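Local structure of transcriptional regulator (Saccharomonospora viridis, 4KWA) at residues Q2-L16 with I30-H44. The protein probably binds regulatory DNA as a TetR-family transcriptional repressor and binds choline in a pocket of its C-terminal domain. Residues are numbered along the deposited sequence; the frame is centred on the assembly and turned at random.
With EDO (1,2-ethanediol), chain D.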
ATOM      1  N   GLN A   2     -17.565 -27.083 -17.336  1.00 64.57           N
ATOM      2  CA  GLN A   2     -18.092 -26.002 -16.504  1.00 66.07           C
ATOM      3  C   GLN A   2     -16.966 -25.379 -15.646  1.00 64.20           C
ATOM      4  O   GLN A   2     -16.961 -24.140 -15.375  1.00 54.63           O
ATOM      5  CB  GLN A   2     -19.255 -26.536 -15.662  1.00 70.57           C
ATOM      6  CG  GLN A   2     -19.843 -25.582 -14.613  1.00 67.79           C
ATOM      7  CD  GLN A   2     -21.209 -26.037 -14.060  1.00 67.22           C
ATOM      8  OE1 GLN A   2     -21.626 -25.651 -12.949  1.00 52.64           O
ATOM      9  NE2 GLN A   2     -21.898 -26.866 -14.825  1.00 75.74           N
ATOM     10  N   SER A   3     -16.017 -26.229 -15.235  1.00 54.42           N
ATOM     11  CA  SER A   3     -14.857 -25.781 -14.469  1.00 59.07           C
ATOM     12  C   SER A   3     -14.018 -24.906 -15.420  1.00 55.02           C
ATOM     13  O   SER A   3     -13.403 -23.941 -14.978  1.00 41.17           O
ATOM     14  CB  SER A   3     -14.037 -26.961 -13.919  1.00 62.71           C
ATOM     15  OG  SER A   3     -13.551 -27.795 -14.959  1.00 67.43           O
ATOM     16  N   GLU A   4     -14.043 -25.253 -16.709  1.00 58.29           N
ATOM     17  CA  GLU A   4     -13.349 -24.512 -17.781  1.00 62.42           C
ATOM     18  C   GLU A   4     -14.010 -23.121 -18.010  1.00 52.81           C
ATOM     19  O   GLU A   4     -13.310 -22.141 -18.163  1.00 48.11           O
ATOM     20  CB  GLU A   4     -13.310 -25.353 -19.081  1.00 68.87           C
ATOM     21  CG  GLU A   4     -12.966 -24.627 -20.383  1.00 75.10           C
ATOM     22  CD  GLU A   4     -11.587 -23.995 -20.406  1.00 80.00           C
ATOM     23  OE1 GLU A   4     -10.769 -24.312 -19.518  1.00 67.82           O
ATOM     24  OE2 GLU A   4     -11.320 -23.190 -21.338  1.00 83.85           O
ATOM     25  N   ALA A   5     -15.344 -23.051 -17.973  1.00 49.00           N
ATOM     26  CA  ALA A   5     -16.043 -21.765 -18.098  1.00 51.52           C
ATOM     27  C   ALA A   5     -15.627 -20.866 -16.917  1.00 43.57           C
ATOM     28  O   ALA A   5     -15.271 -19.715 -17.115  1.00 36.82           O
ATOM     29  CB  ALA A   5     -17.543 -21.976 -18.114  1.00 55.36           C
ATOM     30  N   ARG A   6     -15.596 -21.422 -15.702  1.00 46.85           N
ATOM     31  CA  ARG A   6     -15.177 -20.662 -14.498  1.00 46.18           C
ATOM     32  C   ARG A   6     -13.763 -20.087 -14.556  1.00 37.63           C
ATOM     33  O   ARG A   6     -13.495 -18.904 -14.210  1.00 31.82           O
ATOM     34  CB  ARG A   6     -15.283 -21.530 -13.212  1.00 49.02           C
ATOM     35  CG  ARG A   6     -16.672 -21.758 -12.650  1.00 51.73           C
ATOM     36  CD  ARG A   6     -16.650 -22.600 -11.358  1.00 53.55           C
ATOM     37  NE  ARG A   6     -16.362 -21.796 -10.187  1.00 54.38           N
ATOM     38  CZ  ARG A   6     -15.154 -21.548  -9.669  1.00 60.88           C
ATOM     39  NH1 ARG A   6     -15.077 -20.717  -8.646  1.00 54.93           N
ATOM     40  NH2 ARG A   6     -14.025 -22.075 -10.165  1.00 60.10           N
ATOM     41  N   ARG A   7     -12.795 -20.926 -14.894  1.00 34.71           N
ATOM     42  CA  ARG A   7     -11.438 -20.483 -14.971  1.00 35.02           C
ATOM     43  C   ARG A   7     -11.250 -19.316 -15.950  1.00 30.04           C
ATOM     44  O   ARG A   7     -10.528 -18.379 -15.694  1.00 32.60           O
ATOM     45  CB  ARG A   7     -10.615 -21.671 -15.490  1.00 48.07           C
ATOM     46  CG  ARG A   7      -9.125 -21.467 -15.443  1.00 44.40           C
ATOM     47  CD  ARG A   7      -8.380 -22.511 -16.243  1.00 55.36           C
ATOM     48  NE  ARG A   7      -8.639 -22.371 -17.691  1.00 55.35           N
ATOM     49  CZ  ARG A   7      -8.073 -21.432 -18.464  1.00 55.05           C
ATOM     50  NH1 ARG A   7      -7.271 -20.491 -17.919  1.00 56.35           N
ATOM     51  NH2 ARG A   7      -8.367 -21.381 -19.770  1.00 46.88           N
ATOM     52  N   ARG A   8     -11.890 -19.426 -17.125  1.00 34.48           N
ATOM     53  CA  ARG A   8     -11.787 -18.389 -18.153  1.00 38.93           C
ATOM     54  C   ARG A   8     -12.383 -17.064 -17.674  1.00 30.39           C
ATOM     55  O   ARG A   8     -11.767 -16.032 -17.836  1.00 33.24           O
ATOM     56  CB  ARG A   8     -12.318 -18.866 -19.517  1.00 44.22           C
ATOM     57  CG  ARG A   8     -11.188 -19.535 -20.343  1.00 57.74           C
ATOM     58  CD  ARG A   8     -11.555 -20.172 -21.696  1.00 62.05           C
ATOM     59  NE  ARG A   8     -12.232 -19.258 -22.623  1.00 63.64           N
ATOM     60  CZ  ARG A   8     -13.555 -19.208 -22.831  1.00 72.54           C
ATOM     61  NH1 ARG A   8     -14.071 -18.285 -23.681  1.00 58.66           N
ATOM     62  NH2 ARG A   8     -14.372 -20.071 -22.200  1.00 65.94           N
ATOM     63  N   ILE A   9     -13.541 -17.150 -17.027  1.00 31.17           N
ATOM     64  CA  ILE A   9     -14.126 -15.951 -16.443  1.00 29.39           C
ATOM     65  C   ILE A   9     -13.181 -15.321 -15.467  1.00 28.17           C
ATOM     66  O   ILE A   9     -12.953 -14.096 -15.480  1.00 30.70           O
ATOM     67  CB  ILE A   9     -15.455 -16.261 -15.725  1.00 29.63           C
ATOM     68  CG1 ILE A   9     -16.545 -16.679 -16.695  1.00 30.81           C
ATOM     69  CG2 ILE A   9     -15.929 -15.042 -14.947  1.00 30.89           C
ATOM     70  CD1 ILE A   9     -17.795 -17.266 -16.051  1.00 35.86           C
ATOM     71  N   LEU A  10     -12.616 -16.134 -14.572  1.00 28.83           N
ATOM     72  CA  LEU A  10     -11.687 -15.612 -13.565  1.00 29.42           C
ATOM     73  C   LEU A  10     -10.427 -15.062 -14.096  1.00 24.50           C
ATOM     74  O   LEU A  10      -9.955 -14.036 -13.639  1.00 29.87           O
ATOM     75  CB  LEU A  10     -11.389 -16.678 -12.507  1.00 31.05           C
ATOM     76  CG  LEU A  10     -12.577 -17.073 -11.665  1.00 32.95           C
ATOM     77  CD1 LEU A  10     -12.122 -18.195 -10.764  1.00 36.75           C
ATOM     78  CD2 LEU A  10     -13.145 -15.932 -10.875  1.00 34.85           C
ATOM     79  N   GLU A  11      -9.884 -15.710 -15.102  1.00 29.05           N
ATOM     80  CA  GLU A  11      -8.642 -15.197 -15.729  1.00 29.42           C
ATOM     81  C   GLU A  11      -8.856 -13.855 -16.397  1.00 29.80           C
ATOM     82  O   GLU A  11      -8.051 -12.925 -16.211  1.00 31.50           O
ATOM     83  CB  GLU A  11      -8.123 -16.193 -16.736  1.00 37.47           C
ATOM     84  CG  GLU A  11      -6.699 -15.870 -17.140  1.00 49.45           C
ATOM     85  CD  GLU A  11      -5.981 -17.078 -17.752  1.00 59.71           C
ATOM     86  OE1 GLU A  11      -6.608 -18.161 -17.839  1.00 70.58           O
ATOM     87  OE2 GLU A  11      -4.775 -16.965 -18.090  1.00 80.59           O
ATOM     88  N   THR A  12      -9.956 -13.749 -17.106  1.00 30.58           N
ATOM     89  CA  THR A  12     -10.363 -12.512 -17.781  1.00 32.16           C
ATOM     90  C   THR A  12     -10.658 -11.415 -16.735  1.00 29.10           C
ATOM     91  O   THR A  12     -10.113 -10.274 -16.845  1.00 24.23           O
ATOM     92  CB  THR A  12     -11.537 -12.771 -18.773  1.00 31.77           C
ATOM     93  OG1 THR A  12     -11.131 -13.688 -19.787  1.00 41.70           O
ATOM     94  CG2 THR A  12     -11.983 -11.530 -19.407  1.00 31.99           C
ATOM     95  N   ALA A  13     -11.508 -11.736 -15.731  1.00 29.09           N
ATOM     96  CA  ALA A  13     -11.799 -10.760 -14.644  1.00 31.68           C
ATOM     97  C   ALA A  13     -10.577 -10.236 -13.939  1.00 29.73           C
ATOM     98  O   ALA A  13     -10.486  -9.022 -13.706  1.00 27.10           O
ATOM     99  CB  ALA A  13     -12.814 -11.304 -13.647  1.00 29.42           C
ATOM    100  N   TRP A  14      -9.582 -11.103 -13.640  1.00 27.40           N
ATOM    101  CA  TRP A  14      -8.342 -10.676 -12.980  1.00 31.08           C
ATOM    102  C   TRP A  14      -7.579  -9.608 -13.721  1.00 24.28           C
ATOM    103  O   TRP A  14      -7.245  -8.535 -13.183  1.00 24.34           O
ATOM    104  CB  TRP A  14      -7.395 -11.875 -12.777  1.00 29.78           C
ATOM    105  CG  TRP A  14      -6.109 -11.524 -12.023  1.00 33.12           C
ATOM    106  CD1 TRP A  14      -4.831 -11.255 -12.541  1.00 37.91           C
ATOM    107  CD2 TRP A  14      -5.987 -11.436 -10.595  1.00 35.42           C
ATOM    108  NE1 TRP A  14      -3.972 -10.973 -11.487  1.00 40.05           N
ATOM    109  CE2 TRP A  14      -4.649 -11.109 -10.297  1.00 45.22           C
ATOM    110  CE3 TRP A  14      -6.891 -11.586  -9.554  1.00 37.88           C
ATOM    111  CZ2 TRP A  14      -4.184 -10.940  -8.970  1.00 37.95           C
ATOM    112  CZ3 TRP A  14      -6.433 -11.434  -8.217  1.00 42.23           C
ATOM    113  CH2 TRP A  14      -5.066 -11.118  -7.950  1.00 45.88           C
ATOM    114  N   ARG A  15      -7.438  -9.851 -15.024  1.00 27.10           N
ATOM    115  CA  ARG A  15      -6.757  -8.939 -15.923  1.00 30.58           C
ATOM    116  C   ARG A  15      -7.479  -7.582 -16.088  1.00 27.07           C
ATOM    117  O   ARG A  15      -6.844  -6.515 -15.971  1.00 27.69           O
ATOM    118  CB  ARG A  15      -6.496  -9.657 -17.249  1.00 27.15           C
ATOM    119  CG  ARG A  15      -5.692  -8.831 -18.256  1.00 31.15           C
ATOM    120  CD  ARG A  15      -5.427  -9.533 -19.540  1.00 31.45           C
ATOM    121  NE  ARG A  15      -6.566 -10.166 -20.187  1.00 35.34           N
ATOM    122  CZ  ARG A  15      -6.792 -11.459 -20.049  1.00 32.58           C
ATOM    123  NH1 ARG A  15      -5.987 -12.155 -19.259  1.00 47.89           N
ATOM    124  NH2 ARG A  15      -7.812 -12.023 -20.596  1.00 37.09           N
ATOM    125  N   LEU A  16      -8.807  -7.644 -16.216  1.00 27.95           N
ATOM    126  CA  LEU A  16      -9.606  -6.445 -16.313  1.00 31.61           C
ATOM    127  C   LEU A  16      -9.583  -5.624 -15.010  1.00 25.51           C
ATOM    128  O   LEU A  16      -9.433  -4.393 -15.036  1.00 30.21           O
ATOM    129  CB  LEU A  16     -11.016  -6.803 -16.760  1.00 29.97           C
ATOM    130  CG  LEU A  16     -11.255  -7.404 -18.149  1.00 27.20           C
ATOM    131  CD1 LEU A  16     -12.749  -7.673 -18.413  1.00 28.72           C
ATOM    132  CD2 LEU A  16     -10.669  -6.399 -19.149  1.00 33.83           C
ATOM    133  N   ILE A  30     -16.558  -8.355 -19.124  1.00 26.48           N
ATOM    134  CA  ILE A  30     -16.090  -9.740 -19.072  1.00 28.24           C
ATOM    135  C   ILE A  30     -16.746 -10.608 -20.132  1.00 30.94           C
ATOM    136  O   ILE A  30     -16.068 -11.318 -20.909  1.00 30.57           O
ATOM    137  CB  ILE A  30     -16.304 -10.341 -17.688  1.00 27.46           C
ATOM    138  CG1 ILE A  30     -15.604  -9.509 -16.683  1.00 27.67           C
ATOM    139  CG2 ILE A  30     -15.706 -11.726 -17.559  1.00 30.81           C
ATOM    140  CD1 ILE A  30     -16.058  -9.677 -15.233  1.00 29.65           C
ATOM    141  N   ALA A  31     -18.062 -10.478 -20.273  1.00 32.29           N
ATOM    142  CA  ALA A  31     -18.836 -11.293 -21.217  1.00 34.01           C
ATOM    143  C   ALA A  31     -18.421 -10.990 -22.656  1.00 36.12           C
ATOM    144  O   ALA A  31     -18.294 -11.930 -23.451  1.00 30.49           O
ATOM    145  CB  ALA A  31     -20.295 -11.066 -21.012  1.00 31.82           C
ATOM    146  N   SER A  32     -18.140  -9.714 -22.968  1.00 35.25           N
ATOM    147  CA  SER A  32     -17.696  -9.313 -24.325  1.00 36.65           C
ATOM    148  C   SER A  32     -16.341  -9.888 -24.688  1.00 30.35           C
ATOM    149  O   SER A  32     -16.051 -10.280 -25.839  1.00 32.69           O
ATOM    150  CB  SER A  32     -17.536  -7.785 -24.411  1.00 42.87           C
ATOM    151  OG  SER A  32     -18.816  -7.227 -24.534  1.00 47.84           O
ATOM    152  N   GLU A  33     -15.464  -9.851 -23.745  1.00 29.43           N
ATOM    153  CA  GLU A  33     -14.120 -10.325 -23.960  1.00 34.24           C
ATOM    154  C   GLU A  33     -14.088 -11.794 -24.249  1.00 33.78           C
ATOM    155  O   GLU A  33     -13.237 -12.287 -25.015  1.00 36.55           O
ATOM    156  CB  GLU A  33     -13.356 -10.048 -22.698  1.00 38.70           C
ATOM    157  CG  GLU A  33     -11.947 -10.572 -22.652  1.00 44.73           C
ATOM    158  CD  GLU A  33     -10.912  -9.531 -22.612  1.00 50.59           C
ATOM    159  OE1 GLU A  33      -9.791  -9.995 -22.315  1.00 67.27           O
ATOM    160  OE2 GLU A  33     -11.207  -8.327 -22.855  1.00 53.63           O
ATOM    161  N   LEU A  34     -14.927 -12.539 -23.570  1.00 32.77           N
ATOM    162  CA  LEU A  34     -15.036 -14.024 -23.758  1.00 36.53           C
ATOM    163  C   LEU A  34     -16.120 -14.583 -24.663  1.00 37.50           C
ATOM    164  O   LEU A  34     -16.083 -15.761 -24.993  1.00 39.02           O
ATOM    165  CB  LEU A  34     -15.266 -14.673 -22.396  1.00 38.15           C
ATOM    166  CG  LEU A  34     -14.175 -14.580 -21.379  1.00 38.11           C
ATOM    167  CD1 LEU A  34     -14.789 -14.910 -20.055  1.00 41.68           C
ATOM    168  CD2 LEU A  34     -13.048 -15.526 -21.712  1.00 46.28           C
ATOM    169  N   GLY A  35     -17.115 -13.793 -25.054  1.00 41.39           N
ATOM    170  CA  GLY A  35     -18.202 -14.266 -25.951  1.00 42.81           C
ATOM    171  C   GLY A  35     -19.243 -15.035 -25.171  1.00 50.40           C
ATOM    172  O   GLY A  35     -19.819 -16.002 -25.622  1.00 49.59           O
ATOM    173  N   THR A  36     -19.496 -14.632 -23.952  1.00 43.13           N
ATOM    174  CA  THR A  36     -20.499 -15.378 -23.179  1.00 48.99           C
ATOM    175  C   THR A  36     -21.625 -14.414 -22.883  1.00 50.69           C
ATOM    176  O   THR A  36     -21.673 -13.313 -23.454  1.00 47.74           O
ATOM    177  CB  THR A  36     -19.888 -16.004 -21.922  1.00 53.20           C
ATOM    178  OG1 THR A  36     -18.633 -16.583 -22.260  1.00 61.07           O
ATOM    179  CG2 THR A  36     -20.794 -17.110 -21.354  1.00 57.49           C
ATOM    180  N   SER A  37     -22.571 -14.854 -22.061  1.00 47.36           N
ATOM    181  CA  SER A  37     -23.677 -14.017 -21.694  1.00 45.76           C
ATOM    182  C   SER A  37     -23.456 -13.507 -20.294  1.00 36.97           C
ATOM    183  O   SER A  37     -22.656 -14.041 -19.466  1.00 37.48           O
ATOM    184  CB  SER A  37     -24.990 -14.803 -21.800  1.00 42.65           C
ATOM    185  OG  SER A  37     -24.933 -15.999 -21.010  1.00 42.87           O
ATOM    186  N   ASN A  38     -24.124 -12.423 -19.986  1.00 49.74           N
ATOM    187  CA  ASN A  38     -24.053 -11.970 -18.636  1.00 45.87           C
ATOM    188  C   ASN A  38     -24.626 -13.080 -17.728  1.00 38.35           C
ATOM    189  O   ASN A  38     -24.115 -13.286 -16.659  1.00 36.60           O
ATOM    190  CB  ASN A  38     -24.797 -10.641 -18.442  1.00 52.58           C
ATOM    191  CG  ASN A  38     -23.969  -9.424 -18.843  1.00 55.75           C
ATOM    192  OD1 ASN A  38     -24.211  -8.330 -18.344  1.00 64.20           O
ATOM    193  ND2 ASN A  38     -22.947  -9.616 -19.652  1.00 51.22           N
ATOM    194  N   ALA A  39     -25.671 -13.812 -18.175  1.00 38.58           N
ATOM    195  CA  ALA A  39     -26.294 -14.853 -17.357  1.00 33.63           C
ATOM    196  C   ALA A  39     -25.376 -16.000 -16.881  1.00 34.76           C
ATOM    197  O   ALA A  39     -25.469 -16.476 -15.732  1.00 38.49           O
ATOM    198  CB  ALA A  39     -27.563 -15.370 -18.051  1.00 43.97           C
ATOM    199  N   THR A  40     -24.516 -16.466 -17.783  1.00 38.99           N
ATOM    200  CA  THR A  40     -23.515 -17.500 -17.481  1.00 37.62           C
ATOM    201  C   THR A  40     -22.604 -17.049 -16.359  1.00 33.14           C
ATOM    202  O   THR A  40     -22.205 -17.853 -15.450  1.00 33.86           O
ATOM    203  CB  THR A  40     -22.612 -17.735 -18.704  1.00 39.87           C
ATOM    204  OG1 THR A  40     -23.415 -18.152 -19.796  1.00 41.16           O
ATOM    205  CG2 THR A  40     -21.559 -18.816 -18.388  1.00 41.20           C
ATOM    206  N   ILE A  41     -22.126 -15.810 -16.527  1.00 30.70           N
ATOM    207  CA  ILE A  41     -21.283 -15.234 -15.501  1.00 32.81           C
ATOM    208  C   ILE A  41     -21.999 -15.166 -14.158  1.00 32.20           C
ATOM    209  O   ILE A  41     -21.460 -15.593 -13.142  1.00 31.91           O
ATOM    210  CB  ILE A  41     -20.736 -13.824 -15.841  1.00 32.65           C
ATOM    211  CG1 ILE A  41     -20.055 -13.726 -17.235  1.00 41.84           C
ATOM    212  CG2 ILE A  41     -19.818 -13.396 -14.748  1.00 30.90           C
ATOM    213  CD1 ILE A  41     -19.082 -14.810 -17.533  1.00 48.74           C
ATOM    214  N   HIS A  42     -23.229 -14.648 -14.163  1.00 34.63           N
ATOM    215  CA  HIS A  42     -24.034 -14.541 -12.901  1.00 35.55           C
ATOM    216  C   HIS A  42     -24.256 -15.934 -12.257  1.00 38.30           C
ATOM    217  O   HIS A  42     -24.203 -16.135 -11.016  1.00 33.16           O
ATOM    218  CB  HIS A  42     -25.355 -13.827 -13.178  1.00 38.13           C
ATOM    219  CG  HIS A  42     -25.234 -12.444 -13.798  1.00 30.74           C
ATOM    220  ND1 HIS A  42     -24.461 -11.443 -13.260  1.00 34.34           N
ATOM    221  CD2 HIS A  42     -25.906 -11.875 -14.836  1.00 40.05           C
ATOM    222  CE1 HIS A  42     -24.620 -10.333 -13.960  1.00 34.98           C
ATOM    223  NE2 HIS A  42     -25.471 -10.576 -14.943  1.00 46.09           N
ATOM    224  N   TYR A  43     -24.398 -16.934 -13.113  1.00 34.59           N
ATOM    225  CA  TYR A  43     -24.601 -18.305 -12.622  1.00 41.35           C
ATOM    226  C   TYR A  43     -23.447 -18.782 -11.812  1.00 40.85           C
ATOM    227  O   TYR A  43     -23.637 -19.268 -10.695  1.00 39.52           O
ATOM    228  CB  TYR A  43     -24.904 -19.242 -13.772  1.00 45.63           C
ATOM    229  CG  TYR A  43     -25.061 -20.700 -13.423  1.00 45.24           C
ATOM    230  CD1 TYR A  43     -26.138 -21.152 -12.629  1.00 44.71           C
ATOM    231  CD2 TYR A  43     -24.215 -21.654 -13.987  1.00 49.35           C
ATOM    232  CE1 TYR A  43     -26.307 -22.515 -12.336  1.00 42.39           C
ATOM    233  CE2 TYR A  43     -24.385 -23.015 -13.721  1.00 53.30           C
ATOM    234  CZ  TYR A  43     -25.442 -23.448 -12.912  1.00 45.56           C
ATOM    235  OH  TYR A  43     -25.613 -24.828 -12.697  1.00 43.60           O
ATOM    236  N   HIS A  44     -22.231 -18.495 -12.252  1.00 38.13           N
ATOM    237  CA  HIS A  44     -21.116 -18.950 -11.459  1.00 39.59           C
ATOM    238  C   HIS A  44     -20.753 -18.002 -10.328  1.00 40.07           C
ATOM    239  O   HIS A  44     -20.321 -18.430  -9.263  1.00 34.73           O
ATOM    240  CB  HIS A  44     -19.929 -19.179 -12.336  1.00 39.49           C
ATOM    241  CG  HIS A  44     -20.095 -20.340 -13.265  1.00 49.85           C
ATOM    242  ND1 HIS A  44     -20.129 -20.201 -14.635  1.00 51.48           N
ATOM    243  CD2 HIS A  44     -20.288 -21.656 -13.012  1.00 46.10           C
ATOM    244  CE1 HIS A  44     -20.303 -21.386 -15.191  1.00 49.31           C
ATOM    245  NE2 HIS A  44     -20.418 -22.283 -14.228  1.00 50.57           N
TER
HETATM  246  C1  EDO D 302      -7.087  -6.777 -21.378  1.00 44.15           C
HETATM  247  O1  EDO D 302      -7.990  -7.991 -21.613  1.00 44.27           O
HETATM  248  C2  EDO D 302      -7.363  -5.947 -20.116  1.00 46.20           C
HETATM  249  O2  EDO D 302      -7.728  -4.515 -20.163  1.00 47.52           O
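R15 reaches across to E33 beside a bound 1,2-ethanediol, where its NH2 gives a nearly straight (173°) but weak hydrogen bond to E33 OE1 at 3.3 Å, within a salt bridge. The carboxylate oxygen lies at the guanidinium edge, in its plane. R15 NE donates to O1 of the diol, likely a crystallisation additive, at 3.0 Å; E33 OE1 lies 2.8 Å from that O1. E33 CG, anti to the backbone N (chi1 175°), passes T12 CG2 at 3.4 Å. L34 slides antiparallel past R8, its CD2 lying over one guanidinium face. I9 fits as a knob among I30, L34, I41 and H44, and I30 answers among I9, T12, A13 and L16. At the other end H44 enters a hole formed by Q2, A5, R6 and I9; R6 CG makes a CH-pi contact 3.9 Å from the ring centroid, while Q2 CG meets the edge at NE2. A31 O accepts from both G35 N and T36 N where helix 27-34 ends. The S37 OG to T40 OG1 hydrogen bond (2.9 Å) joins the N-cap residue to the first turn of helix 38-44. The 2-16 part of helix 2-20 thus packs across helices 27-34 and 38-44 of the predicted helix-turn-helix mainly by apolar interlocking; polar groups are met largely within their own segments, apart from one salt bridge, whose hydrogen bond is weak.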